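Local coordinates for DNA repair protein RAD2 (Saccharomyces cerevisiae, PDB 4Q0W), which cuts single-stranded DNA as a magnesium-dependent endonuclease, making the incision needed for excision repair of lesions from UV light, bulky adducts or cross-linking agents, at residues E19-K24 with F67-V72; R25-A30 with D186-D191; D29-I34 with M170-Q175. All blocks are in the same frame, centred on the assembly; numbering follows the deposited sequence. Where two conformers were deposited one is given.

The three contacts follow one piece of chain through the Rossmann-like catalytic core of Rad2. Along it, 19-24 leads into strand 25-29, and the segment 29-34 carries on into helix 33-40. Contact 1 stays within the N-domain and joins the run-up to strand 25-29 to the start of strand 70-75. Contact 2 pairs strand 25-29 on its other edge with strand 187-189 of the I-domain; its centre is about 11 Å from that of contact 1, and the two touch. Contact 3, its centre about 10 Å from that of contact 2 and sharing D29 and A30 with it, meets the start of helix 172-181. The route thus ends beside the metal site and the DNA.

Contact 1 (E19-K24 with F67-V72); sequences ESLEDK and FGIRPV
D23 N donates to G68 O over 2.9 Å, and R70 N to K24 O at 2.8 Å. The R70 guanidinium adds a third hydrogen bond, sending NH1 to D23 O at 3.0 Å, with that oxygen at the guanidinium edge and near its plane. A water that bridges D23 OD1 and G68 O makes a second donor to the glycine carbonyl, and E22 CA approaches F67 O at 3.3 Å in a CA-H...O contact.

Apolar packing centres on I69. With CG1 beside its backbone N (chi1 -70°), I69 lies alongside L21, I69 CG1 resting 3.8 Å from L21 CB. At the outer end the E19 chain crosses F67, bringing E19 OE2 to 3.8 Å from F67 CE1, the carboxylate and ring planes 67° apart.

Two backbone motifs meet here. L21-K24 forms a type II beta turn, and G68, with positive phi, is the C-prime residue of the Schellman motif ending helix 52-66; a side chain on it would crowd E22 CG. Together they launch strands 25-29 and 70-75, parallel neighbours in the Rossmann-like sheet.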
ATOM      1  N   GLU A  19      29.526   2.619 -22.888  1.00 26.13           N
ATOM      2  CA  GLU A  19      30.758   2.407 -23.653  1.00 25.77           C
ATOM      3  C   GLU A  19      30.971   0.966 -24.146  1.00 35.95           C
ATOM      4  O   GLU A  19      31.606   0.742 -25.189  1.00 36.81           O
ATOM      5  CB  GLU A  19      31.976   2.843 -22.817  1.00 38.32           C
ATOM      6  CG  GLU A  19      32.081   4.352 -22.539  1.00 42.57           C
ATOM      7  CD  GLU A  19      31.125   4.858 -21.453  1.00 51.70           C
ATOM      8  OE1 GLU A  19      30.318   4.059 -20.915  1.00 44.83           O
ATOM      9  OE2 GLU A  19      31.185   6.072 -21.140  1.00 48.55           O
ATOM     10  N   SER A  20      30.442  -0.010 -23.409  1.00 30.68           N
ATOM     11  CA  SER A  20      30.663  -1.414 -23.759  0.61 34.48           C
ATOM     12  C   SER A  20      29.804  -1.869 -24.938  1.00 36.51           C
ATOM     13  O   SER A  20      30.080  -2.904 -25.552  1.00 34.46           O
ATOM     14  CB  SER A  20      30.416  -2.324 -22.553  0.61 32.55           C
ATOM     15  OG  SER A  20      29.075  -2.231 -22.114  0.61 28.07           O
ATOM     16  N   LEU A  21      28.779  -1.091 -25.266  1.00 34.59           N
ATOM     17  CA  LEU A  21      27.841  -1.490 -26.313  1.00 32.34           C
ATOM     18  C   LEU A  21      28.331  -1.160 -27.723  1.00 35.61           C
ATOM     19  O   LEU A  21      27.598  -1.336 -28.703  1.00 27.20           O
ATOM     20  CB  LEU A  21      26.479  -0.848 -26.059  1.00 29.66           C
ATOM     21  CG  LEU A  21      25.926  -1.082 -24.658  1.00 35.55           C
ATOM     22  CD1 LEU A  21      24.587  -0.384 -24.469  1.00 35.27           C
ATOM     23  CD2 LEU A  21      25.798  -2.579 -24.403  1.00 34.21           C
ATOM     24  N   GLU A  22      29.573  -0.686 -27.821  1.00 36.63           N
ATOM     25  CA  GLU A  22      30.133  -0.282 -29.103  1.00 32.07           C
ATOM     26  C   GLU A  22      30.035  -1.399 -30.131  1.00 30.50           C
ATOM     27  O   GLU A  22      30.393  -2.535 -29.835  1.00 28.81           O
ATOM     28  CB  GLU A  22      31.591   0.156 -28.943  1.00 37.92           C
ATOM     29  CG  GLU A  22      32.237   0.537 -30.251  1.00 34.08           C
ATOM     30  CD  GLU A  22      33.682   0.993 -30.094  1.00 54.36           C
ATOM     31  OE1 GLU A  22      34.546   0.460 -30.824  1.00 51.59           O
ATOM     32  OE2 GLU A  22      33.949   1.884 -29.254  1.00 53.80           O
ATOM     33  N   ASP A  23      29.522  -1.058 -31.317  1.00 24.46           N
ATOM     34  CA  ASP A  23      29.312  -1.994 -32.433  1.00 26.60           C
ATOM     35  C   ASP A  23      28.177  -3.008 -32.256  1.00 31.89           C
ATOM     36  O   ASP A  23      27.900  -3.792 -33.172  1.00 28.71           O
ATOM     37  CB  ASP A  23      30.609  -2.703 -32.838  1.00 36.45           C
ATOM     38  CG  ASP A  23      31.657  -1.738 -33.350  1.00 43.40           C
ATOM     39  OD1 ASP A  23      31.284  -0.812 -34.099  1.00 47.93           O
ATOM     40  OD2 ASP A  23      32.848  -1.898 -32.995  1.00 48.97           O
ATOM     41  N   LYS A  24      27.515  -3.007 -31.101  1.00 28.53           N
ATOM     42  CA  LYS A  24      26.368  -3.888 -30.899  0.50 30.86           C
ATOM     43  C   LYS A  24      25.232  -3.520 -31.850  1.00 28.24           C
ATOM     44  O   LYS A  24      24.913  -2.340 -32.013  1.00 25.00           O
ATOM     45  CB  LYS A  24      25.866  -3.812 -29.454  0.50 31.38           C
ATOM     46  CG  LYS A  24      26.247  -5.011 -28.592  0.50 36.69           C
ATOM     47  CD  LYS A  24      27.732  -5.309 -28.679  0.50 39.33           C
ATOM     48  CE  LYS A  24      28.082  -6.587 -27.921  0.50 41.82           C
ATOM     49  NZ  LYS A  24      27.650  -6.532 -26.496  0.50 36.04           N
ATOM     50  N   PHE A  67      27.721   6.140 -28.905  1.00 23.41           N
ATOM     51  CA  PHE A  67      28.396   4.996 -28.296  1.00 25.04           C
ATOM     52  C   PHE A  67      28.631   3.900 -29.321  1.00 27.77           C
ATOM     53  O   PHE A  67      29.003   2.777 -28.972  1.00 31.60           O
ATOM     54  CB  PHE A  67      27.604   4.466 -27.101  1.00 24.67           C
ATOM     55  CG  PHE A  67      27.603   5.398 -25.923  1.00 27.05           C
ATOM     56  CD1 PHE A  67      28.754   5.569 -25.160  1.00 28.62           C
ATOM     57  CD2 PHE A  67      26.455   6.101 -25.571  1.00 18.77           C
ATOM     58  CE1 PHE A  67      28.765   6.434 -24.067  1.00 20.31           C
ATOM     59  CE2 PHE A  67      26.463   6.967 -24.485  1.00 23.84           C
ATOM     60  CZ  PHE A  67      27.627   7.132 -23.732  1.00 20.05           C
ATOM     61  N   GLY A  68      28.410   4.231 -30.590  1.00 21.35           N
ATOM     62  CA  GLY A  68      28.719   3.313 -31.667  1.00 24.04           C
ATOM     63  C   GLY A  68      27.733   2.168 -31.808  1.00 25.27           C
ATOM     64  O   GLY A  68      28.029   1.156 -32.454  1.00 24.86           O
ATOM     65  N   ILE A  69      26.549   2.326 -31.225  1.00 22.33           N
ATOM     66  CA  ILE A  69      25.513   1.308 -31.370  1.00 26.53           C
ATOM     67  C   ILE A  69      24.945   1.333 -32.787  1.00 20.81           C
ATOM     68  O   ILE A  69      24.763   2.402 -33.382  1.00 22.35           O
ATOM     69  CB  ILE A  69      24.397   1.480 -30.302  1.00 28.61           C
ATOM     70  CG1 ILE A  69      24.940   1.115 -28.923  1.00 24.95           C
ATOM     71  CG2 ILE A  69      23.175   0.601 -30.601  1.00 23.63           C
ATOM     72  CD1 ILE A  69      24.109   1.663 -27.781  1.00 25.41           C
ATOM     73  N   ARG A  70      24.695   0.153 -33.344  1.00 22.03           N
ATOM     74  CA  ARG A  70      24.050   0.048 -34.648  1.00 20.27           C
ATOM     75  C   ARG A  70      22.568  -0.305 -34.469  1.00 26.28           C
ATOM     76  O   ARG A  70      22.207  -1.487 -34.382  1.00 24.66           O
ATOM     77  CB  ARG A  70      24.762  -0.995 -35.510  1.00 25.93           C
ATOM     78  CG  ARG A  70      26.194  -0.588 -35.885  1.00 34.48           C
ATOM     79  CD  ARG A  70      27.134  -1.785 -35.938  1.00 34.44           C
ATOM     80  NE  ARG A  70      26.899  -2.638 -37.099  1.00 36.82           N
ATOM     81  CZ  ARG A  70      27.167  -3.943 -37.135  1.00 40.26           C
ATOM     82  NH1 ARG A  70      27.677  -4.555 -36.066  1.00 38.22           N
ATOM     83  NH2 ARG A  70      26.919  -4.642 -38.236  1.00 37.83           N
ATOM     84  N   PRO A  71      21.700   0.721 -34.411  1.00 21.37           N
ATOM     85  CA  PRO A  71      20.305   0.435 -34.063  1.00 20.16           C
ATOM     86  C   PRO A  71      19.472  -0.019 -35.255  1.00 21.01           C
ATOM     87  O   PRO A  71      19.765   0.333 -36.393  1.00 22.21           O
ATOM     88  CB  PRO A  71      19.785   1.789 -33.559  1.00 21.47           C
ATOM     89  CG  PRO A  71      20.600   2.820 -34.296  1.00 19.70           C
ATOM     90  CD  PRO A  71      21.929   2.157 -34.674  1.00 23.82           C
ATOM     91  N   VAL A  72      18.451  -0.824 -34.991  1.00 19.60           N
ATOM     92  CA  VAL A  72      17.367  -0.950 -35.950  1.00 19.59           C
ATOM     93  C   VAL A  72      16.055  -0.661 -35.241  1.00 17.83           C
ATOM     94  O   VAL A  72      15.719  -1.298 -34.242  1.00 18.40           O
ATOM     95  CB  VAL A  72      17.386  -2.286 -36.754  1.00 25.59           C
ATOM     96  CG1 VAL A  72      17.896  -3.411 -35.927  1.00 24.35           C
ATOM     97  CG2 VAL A  72      16.011  -2.597 -37.369  1.00 23.13           C
TER
HETATM   98  O   HOH W   1      31.972   3.569 -27.341  1.00 41.16           O
HETATM   99  O   HOH W   2      29.300   1.204 -34.866  1.00 40.81           O

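Contact 2 (R25-A30 with D186-D191)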
ATOM      1  N   ARG A  25      24.636  -4.530 -32.484  1.00 22.83           N
ATOM      2  CA  ARG A  25      23.406  -4.331 -33.248  1.00 24.22           C
ATOM      3  C   ARG A  25      22.278  -4.413 -32.225  1.00 26.82           C
ATOM      4  O   ARG A  25      22.195  -5.393 -31.474  1.00 24.08           O
ATOM      5  CB  ARG A  25      23.223  -5.424 -34.306  1.00 24.41           C
ATOM      6  CG  ARG A  25      24.311  -5.466 -35.391  1.00 28.35           C
ATOM      7  CD  ARG A  25      24.265  -6.790 -36.147  1.00 26.88           C
ATOM      8  NE  ARG A  25      24.376  -7.905 -35.202  1.00 31.80           N
ATOM      9  CZ  ARG A  25      23.978  -9.151 -35.447  1.00 26.14           C
ATOM     10  NH1 ARG A  25      23.442  -9.472 -36.615  1.00 25.88           N
ATOM     11  NH2 ARG A  25      24.109 -10.075 -34.510  1.00 27.39           N
ATOM     12  N   MET A  26      21.421  -3.395 -32.173  1.00 19.62           N
ATOM     13  CA  MET A  26      20.385  -3.334 -31.144  1.00 21.20           C
ATOM     14  C   MET A  26      19.016  -3.064 -31.751  1.00 22.88           C
ATOM     15  O   MET A  26      18.830  -2.067 -32.457  1.00 21.03           O
ATOM     16  CB  MET A  26      20.706  -2.228 -30.130  1.00 17.09           C
ATOM     17  CG  MET A  26      21.913  -2.482 -29.259  1.00 23.53           C
ATOM     18  SD  MET A  26      21.584  -3.686 -27.956  1.00 31.98           S
ATOM     19  CE  MET A  26      22.593  -2.963 -26.656  1.00 30.93           C
ATOM     20  N   ALA A  27      18.053  -3.946 -31.497  1.00 18.64           N
ATOM     21  CA  ALA A  27      16.682  -3.653 -31.902  1.00 16.23           C
ATOM     22  C   ALA A  27      16.155  -2.565 -30.975  1.00 19.49           C
ATOM     23  O   ALA A  27      16.168  -2.726 -29.746  1.00 21.67           O
ATOM     24  CB  ALA A  27      15.810  -4.894 -31.803  1.00 21.30           C
ATOM     25  N   VAL A  28      15.715  -1.445 -31.538  1.00 17.05           N
ATOM     26  CA  VAL A  28      15.166  -0.389 -30.688  1.00 16.32           C
ATOM     27  C   VAL A  28      13.652  -0.425 -30.761  1.00 19.79           C
ATOM     28  O   VAL A  28      13.070  -0.265 -31.842  1.00 17.24           O
ATOM     29  CB  VAL A  28      15.700   1.006 -31.081  1.00 22.43           C
ATOM     30  CG1 VAL A  28      15.125   2.083 -30.163  1.00 18.27           C
ATOM     31  CG2 VAL A  28      17.229   1.007 -31.023  1.00 20.40           C
ATOM     32  N   ASP A  29      13.020  -0.665 -29.617  1.00 19.46           N
ATOM     33  CA  ASP A  29      11.559  -0.683 -29.542  1.00 21.08           C
ATOM     34  C   ASP A  29      11.093   0.758 -29.394  1.00 18.70           C
ATOM     35  O   ASP A  29      11.127   1.325 -28.302  1.00 20.65           O
ATOM     36  CB  ASP A  29      11.085  -1.568 -28.368  1.00 17.97           C
ATOM     37  CG  ASP A  29       9.601  -1.384 -28.039  1.00 26.62           C
ATOM     38  OD1 ASP A  29       8.854  -0.796 -28.855  1.00 23.02           O
ATOM     39  OD2 ASP A  29       9.173  -1.835 -26.950  1.00 23.64           O
ATOM     40  N   ALA A  30      10.649   1.359 -30.492  1.00 19.20           N
ATOM     41  CA  ALA A  30      10.325   2.778 -30.461  1.00 19.08           C
ATOM     42  C   ALA A  30       8.825   2.996 -30.513  1.00 23.00           C
ATOM     43  O   ALA A  30       8.370   4.095 -30.821  1.00 22.11           O
ATOM     44  CB  ALA A  30      11.011   3.495 -31.611  1.00 22.53           C
ATOM     45  N   ASP A 186      21.964  -8.012 -31.688  1.00 23.94           N
ATOM     46  CA  ASP A 186      22.676  -8.608 -30.565  1.00 20.13           C
ATOM     47  C   ASP A 186      21.994  -8.338 -29.244  1.00 27.03           C
ATOM     48  O   ASP A 186      22.379  -8.897 -28.215  1.00 23.03           O
ATOM     49  CB  ASP A 186      24.092  -8.051 -30.488  1.00 27.63           C
ATOM     50  CG  ASP A 186      24.857  -8.265 -31.751  1.00 25.78           C
ATOM     51  OD1 ASP A 186      24.835  -9.403 -32.266  1.00 28.74           O
ATOM     52  OD2 ASP A 186      25.458  -7.292 -32.248  1.00 31.22           O
ATOM     53  N   GLY A 187      20.991  -7.465 -29.262  1.00 28.68           N
ATOM     54  CA  GLY A 187      20.320  -7.074 -28.032  1.00 21.99           C
ATOM     55  C   GLY A 187      19.057  -6.294 -28.338  1.00 20.94           C
ATOM     56  O   GLY A 187      18.807  -5.933 -29.496  1.00 18.97           O
ATOM     57  N   ILE A 188      18.248  -6.052 -27.307  1.00 18.02           N
ATOM     58  CA  ILE A 188      17.003  -5.325 -27.473  1.00 15.80           C
ATOM     59  C   ILE A 188      16.928  -4.162 -26.491  1.00 20.85           C
ATOM     60  O   ILE A 188      17.106  -4.328 -25.279  1.00 18.94           O
ATOM     61  CB  ILE A 188      15.767  -6.232 -27.285  1.00 18.46           C
ATOM     62  CG1 ILE A 188      15.801  -7.414 -28.256  1.00 20.72           C
ATOM     63  CG2 ILE A 188      14.490  -5.423 -27.472  1.00 13.94           C
ATOM     64  CD1 ILE A 188      14.765  -8.539 -27.911  1.00 20.54           C
ATOM     65  N   ILE A 189      16.684  -2.971 -27.023  1.00 14.41           N
ATOM     66  CA  ILE A 189      16.510  -1.810 -26.177  1.00 17.45           C
ATOM     67  C   ILE A 189      15.013  -1.567 -26.023  1.00 17.15           C
ATOM     68  O   ILE A 189      14.325  -1.223 -26.997  1.00 15.94           O
ATOM     69  CB  ILE A 189      17.236  -0.569 -26.773  1.00 22.13           C
ATOM     70  CG1 ILE A 189      18.759  -0.758 -26.710  1.00 19.74           C
ATOM     71  CG2 ILE A 189      16.854   0.697 -26.017  1.00 19.38           C
ATOM     72  CD1 ILE A 189      19.551   0.207 -27.640  1.00 19.93           C
ATOM     73  N   THR A 190      14.510  -1.788 -24.813  1.00 17.21           N
ATOM     74  CA  THR A 190      13.094  -1.572 -24.493  1.00 17.36           C
ATOM     75  C   THR A 190      12.954  -1.477 -22.992  1.00 15.93           C
ATOM     76  O   THR A 190      13.836  -1.930 -22.256  1.00 20.01           O
ATOM     77  CB  THR A 190      12.186  -2.730 -24.996  1.00 19.24           C
ATOM     78  OG1 THR A 190      10.812  -2.378 -24.780  1.00 22.37           O
ATOM     79  CG2 THR A 190      12.475  -4.038 -24.227  1.00 14.10           C
ATOM     80  N   ASP A 191      11.870  -0.872 -22.520  1.00 16.04           N
ATOM     81  CA  ASP A 191      11.573  -0.901 -21.102  1.00 18.34           C
ATOM     82  C   ASP A 191      10.338  -1.754 -20.810  1.00 20.27           C
ATOM     83  O   ASP A 191       9.908  -1.873 -19.654  1.00 19.73           O
ATOM     84  CB  ASP A 191      11.355   0.510 -20.565  1.00 24.30           C
ATOM     85  CG  ASP A 191      12.582   1.393 -20.720  1.00 29.02           C
ATOM     86  OD1 ASP A 191      13.706   0.851 -20.817  1.00 21.36           O
ATOM     87  OD2 ASP A 191      12.409   2.633 -20.747  1.00 28.42           O
TER
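R25 sets the edge of its guanidinium against the carboxylate of D186, the two side chains crossing at about a right angle with their flat groups turned 52° apart. R25 NH2 meets D186 OD1 in a salt bridge modelled at 2.5 Å, short enough that its exact length is doubtful, while R25 NE makes a weak bond of 3.2 Å to D186 OD2. The same OD2 also takes the backbone N of R25 at 2.9 Å, on the anti side of the carboxylate, so D186 grips both the main chain and the side chain of the arginine. In return D186 N donates to R25 O. Outside the pair, R25 NH1 reaches N183 O.

Beyond this polar end, strands 25-29 and 187-189 run parallel, their axes inclined at 31°, in the Rossmann-like sheet; the pairing sews an N-domain strand to an I-domain strand. A27 uses both its amide and its carbonyl: its N donates to G187 O and its O accepts from I189 N at 2.8 Å. D29 N then donates to I189 O at 3.0 Å.

On one face M26 and I189 cross at about a right angle, I189 CD1 3.7 Å from M26 CB, and V28 lies alongside the same isoleucine. M26 SD sits 3.6 Å from G187 CA, where any CB would collide with the sulfur. On the other face A27 and I188 both pack against C176 of helix 172-181.

Just past strand 187-189, T190 holds OG1 anti to its backbone N (chi1 -174°) and donates from it to D29 OD2, at the end of strand 25-29, over 2.8 Å and on the anti side of that oxygen. D29 OD1 pairs instead with S31 OG. The T190 hydroxyl is itself met by the backbone N of D192, a probable ligand of the second magnesium.

Contact 3 (D29-I34 with M170-Q175); sequences DASIWI and MEAEAQ. With CA (calcium ion), chain E; nucleotides of chain C.
The carboxylates of D29 and E173 lie nearly parallel, their planes 13° apart, although the two side chains run obliquely past each other. What touches is D29 OD2 against E173 CG, at 3.4 Å; the like-charged oxygens D29 OD2 and E173 OE1 stay 4.4 Å apart. OD1 of D29 faces A172 CB at 3.6 Å, and this methyl also packs on S31 CB. Farther along the same segment, the W33 ring carries A30 CB over the centre of one face.

D29 OD1 is held by two donors from S31. The hydroxyl OG of S31 binds the syn lone pair of D29 OD1 at 2.7 Å, while S31 N comes in on the anti side of D29 OD1 at 3.1 Å, 32° out of the carboxylate plane, closing an Asx turn. An alanine at D29 would probably leave S31 N and S31 OG without OD1, and T190 OG1 without OD2, and open a gap beside A172 CB and E173 CG.

The bend at chi2 (96°) sets CD of E173 aside from an extended course, and from there E173 OE2 binds the calcium ion at 2.2 Å; two waters and D194 are further ligands. Across the site I32 CD1 packs on the sugar of thymidine DT3 of the DNA, 3.7 Å from C1' of DT3. E171 occupies the N-cap position of helix 172-181, and A172 N is tied to D76 OD1. D29, D76, E171 and E173 are the probable ligands of the first magnesium, so this is the acidic, metal-binding active site of the XPG/RAD2 nucleases, built jointly by N-domain and I-domain.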
ATOM      1  N   ASP A  29      13.020  -0.665 -29.617  1.00 19.46           N
ATOM      2  CA  ASP A  29      11.559  -0.683 -29.542  1.00 21.08           C
ATOM      3  C   ASP A  29      11.093   0.758 -29.394  1.00 18.70           C
ATOM      4  O   ASP A  29      11.127   1.325 -28.302  1.00 20.65           O
ATOM      5  CB  ASP A  29      11.085  -1.568 -28.368  1.00 17.97           C
ATOM      6  CG  ASP A  29       9.601  -1.384 -28.039  1.00 26.62           C
ATOM      7  OD1 ASP A  29       8.854  -0.796 -28.855  1.00 23.02           O
ATOM      8  OD2 ASP A  29       9.173  -1.835 -26.950  1.00 23.64           O
ATOM      9  N   ALA A  30      10.649   1.359 -30.492  1.00 19.20           N
ATOM     10  CA  ALA A  30      10.325   2.778 -30.461  1.00 19.08           C
ATOM     11  C   ALA A  30       8.825   2.996 -30.513  1.00 23.00           C
ATOM     12  O   ALA A  30       8.370   4.095 -30.821  1.00 22.11           O
ATOM     13  CB  ALA A  30      11.011   3.495 -31.611  1.00 22.53           C
ATOM     14  N   SER A  31       8.076   1.944 -30.184  1.00 22.81           N
ATOM     15  CA  SER A  31       6.616   1.914 -30.322  1.00 26.01           C
ATOM     16  C   SER A  31       5.848   3.003 -29.555  1.00 27.14           C
ATOM     17  O   SER A  31       4.782   3.435 -30.000  1.00 34.95           O
ATOM     18  CB  SER A  31       6.086   0.530 -29.914  1.00 27.10           C
ATOM     19  OG  SER A  31       6.391   0.241 -28.549  1.00 26.50           O
ATOM     20  N   ILE A  32       6.360   3.439 -28.407  1.00 21.23           N
ATOM     21  CA  ILE A  32       5.645   4.451 -27.624  1.00 29.05           C
ATOM     22  C   ILE A  32       6.413   5.769 -27.448  1.00 29.83           C
ATOM     23  O   ILE A  32       5.986   6.650 -26.696  1.00 29.22           O
ATOM     24  CB  ILE A  32       5.188   3.923 -26.232  1.00 33.84           C
ATOM     25  CG1 ILE A  32       6.389   3.631 -25.337  1.00 31.32           C
ATOM     26  CG2 ILE A  32       4.294   2.702 -26.371  1.00 34.34           C
ATOM     27  CD1 ILE A  32       6.053   3.636 -23.860  1.00 41.22           C
ATOM     28  N   TRP A  33       7.541   5.905 -28.136  1.00 26.90           N
ATOM     29  CA  TRP A  33       8.345   7.128 -28.044  1.00 23.88           C
ATOM     30  C   TRP A  33       7.557   8.402 -28.395  1.00 22.85           C
ATOM     31  O   TRP A  33       7.622   9.403 -27.670  1.00 19.84           O
ATOM     32  CB  TRP A  33       9.566   7.034 -28.962  1.00 20.04           C
ATOM     33  CG  TRP A  33      10.652   6.127 -28.467  1.00 29.10           C
ATOM     34  CD1 TRP A  33      10.541   5.108 -27.543  1.00 24.92           C
ATOM     35  CD2 TRP A  33      12.026   6.163 -28.862  1.00 23.62           C
ATOM     36  NE1 TRP A  33      11.773   4.512 -27.353  1.00 23.50           N
ATOM     37  CE2 TRP A  33      12.698   5.146 -28.145  1.00 23.52           C
ATOM     38  CE3 TRP A  33      12.758   6.964 -29.750  1.00 21.89           C
ATOM     39  CZ2 TRP A  33      14.066   4.909 -28.292  1.00 18.79           C
ATOM     40  CZ3 TRP A  33      14.119   6.726 -29.892  1.00 23.23           C
ATOM     41  CH2 TRP A  33      14.757   5.701 -29.172  1.00 20.27           C
ATOM     42  N   ILE A  34       6.820   8.374 -29.502  1.00 20.93           N
ATOM     43  CA  ILE A  34       6.136   9.598 -29.939  1.00 30.95           C
ATOM     44  C   ILE A  34       5.155  10.070 -28.871  1.00 35.62           C
ATOM     45  O   ILE A  34       5.232  11.217 -28.416  1.00 30.86           O
ATOM     46  CB  ILE A  34       5.416   9.432 -31.283  1.00 31.96           C
ATOM     47  CG1 ILE A  34       6.420   9.204 -32.411  1.00 27.40           C
ATOM     48  CG2 ILE A  34       4.592  10.679 -31.610  1.00 40.43           C
ATOM     49  CD1 ILE A  34       5.758   8.852 -33.738  1.00 27.52           C
ATOM     50  N   MET A 170       2.459  -6.612 -35.931  1.00 26.02           N
ATOM     51  CA  MET A 170       1.665  -6.258 -34.761  1.00 25.68           C
ATOM     52  C   MET A 170       2.517  -5.543 -33.708  1.00 30.06           C
ATOM     53  O   MET A 170       2.878  -4.379 -33.895  1.00 26.28           O
ATOM     54  CB  MET A 170       0.974  -7.502 -34.187  1.00 20.80           C
ATOM     55  CG  MET A 170      -0.195  -7.992 -35.043  1.00 30.27           C
ATOM     56  SD  MET A 170      -1.655  -6.933 -34.820  1.00 33.00           S
ATOM     57  CE  MET A 170      -2.769  -7.650 -36.041  1.00 39.80           C
ATOM     58  N   GLU A 171       2.827  -6.221 -32.601  1.00 21.64           N
ATOM     59  CA  GLU A 171       3.561  -5.575 -31.511  1.00 28.16           C
ATOM     60  C   GLU A 171       5.069  -5.486 -31.768  1.00 25.34           C
ATOM     61  O   GLU A 171       5.708  -6.455 -32.187  1.00 22.73           O
ATOM     62  CB  GLU A 171       3.282  -6.265 -30.176  1.00 34.33           C
ATOM     63  CG  GLU A 171       1.971  -5.813 -29.545  1.00 37.95           C
ATOM     64  CD  GLU A 171       1.464  -6.780 -28.502  1.00 48.05           C
ATOM     65  OE1 GLU A 171       1.260  -7.961 -28.854  1.00 48.81           O
ATOM     66  OE2 GLU A 171       1.273  -6.361 -27.337  1.00 42.54           O
ATOM     67  N   ALA A 172       5.631  -4.310 -31.518  1.00 21.17           N
ATOM     68  CA  ALA A 172       7.056  -4.089 -31.756  1.00 26.32           C
ATOM     69  C   ALA A 172       7.948  -4.998 -30.898  1.00 22.61           C
ATOM     70  O   ALA A 172       8.933  -5.545 -31.399  1.00 21.48           O
ATOM     71  CB  ALA A 172       7.401  -2.631 -31.542  1.00 21.59           C
ATOM     72  N   GLU A 173       7.597  -5.165 -29.621  1.00 20.71           N
ATOM     73  CA  GLU A 173       8.406  -5.975 -28.707  1.00 24.69           C
ATOM     74  C   GLU A 173       8.500  -7.414 -29.184  1.00 17.88           C
ATOM     75  O   GLU A 173       9.549  -8.043 -29.060  1.00 21.27           O
ATOM     76  CB  GLU A 173       7.839  -5.980 -27.278  1.00 30.69           C
ATOM     77  CG  GLU A 173       7.337  -4.655 -26.782  1.00 36.75           C
ATOM     78  CD  GLU A 173       5.848  -4.517 -26.977  1.00 42.30           C
ATOM     79  OE1 GLU A 173       5.429  -3.885 -27.974  1.00 41.91           O
ATOM     80  OE2 GLU A 173       5.095  -5.056 -26.137  1.00 47.81           O
ATOM     81  N   ALA A 174       7.394  -7.942 -29.705  1.00 20.25           N
ATOM     82  CA  ALA A 174       7.403  -9.302 -30.237  1.00 21.16           C
ATOM     83  C   ALA A 174       8.368  -9.390 -31.411  1.00 17.03           C
ATOM     84  O   ALA A 174       9.169 -10.320 -31.508  1.00 17.73           O
ATOM     85  CB  ALA A 174       5.999  -9.742 -30.654  1.00 18.50           C
ATOM     86  N   GLN A 175       8.287  -8.417 -32.307  1.00 20.58           N
ATOM     87  CA  GLN A 175       9.180  -8.400 -33.464  1.00 20.07           C
ATOM     88  C   GLN A 175      10.639  -8.253 -33.028  1.00 16.94           C
ATOM     89  O   GLN A 175      11.528  -8.889 -33.605  1.00 22.50           O
ATOM     90  CB  GLN A 175       8.799  -7.281 -34.427  1.00 21.32           C
ATOM     91  CG  GLN A 175       9.668  -7.243 -35.694  1.00 18.88           C
ATOM     92  CD  GLN A 175       9.348  -8.390 -36.632  1.00 21.41           C
ATOM     93  OE1 GLN A 175       8.195  -8.558 -37.050  1.00 24.85           O
ATOM     94  NE2 GLN A 175      10.354  -9.194 -36.958  1.00 20.33           N
TER
HETATM   95 CA    CA E1001       3.285  -4.638 -24.927  1.00 54.63          CA
ATOM     96  P    DT C   3      -2.196   4.687 -23.426  1.00 88.09           P
ATOM     97  O5'  DT C   3      -0.765   5.322 -23.779  1.00 54.01           O
ATOM     98  C5'  DT C   3       0.080   4.711 -24.755  1.00 45.18           C
ATOM     99  C4'  DT C   3       1.445   4.410 -24.168  1.00 41.79           C
ATOM    100  O4'  DT C   3       2.118   5.630 -23.802  1.00 46.70           O
ATOM    101  C3'  DT C   3       1.380   3.594 -22.887  1.00 49.91           C
ATOM    102  O3'  DT C   3       1.638   2.239 -23.212  1.00 50.85           O
ATOM    103  C2'  DT C   3       2.459   4.164 -21.971  1.00 46.36           C
ATOM    104  C1'  DT C   3       2.984   5.383 -22.711  1.00 48.22           C
ATOM    105  N1   DT C   3       2.993   6.621 -21.893  1.00 43.81           N
ATOM    106  C2   DT C   3       4.183   7.084 -21.374  1.00 36.51           C
ATOM    107  O2   DT C   3       5.248   6.516 -21.540  1.00 40.44           O
ATOM    108  N3   DT C   3       4.078   8.248 -20.658  1.00 37.13           N
ATOM    109  C4   DT C   3       2.916   8.962 -20.414  1.00 47.77           C
ATOM    110  O4   DT C   3       2.914   9.997 -19.749  1.00 55.01           O
ATOM    111  C5   DT C   3       1.710   8.407 -20.984  1.00 45.06           C
ATOM    112  C7   DT C   3       0.393   9.098 -20.790  1.00 51.72           C
ATOM    113  C6   DT C   3       1.801   7.278 -21.691  1.00 39.27           C
TER
HETATM  114  O   HOH W   3       2.605  -2.899 -23.314  1.00 43.25           O
HETATM  115  O   HOH W   4       3.219  -2.320 -25.427  1.00 47.34           O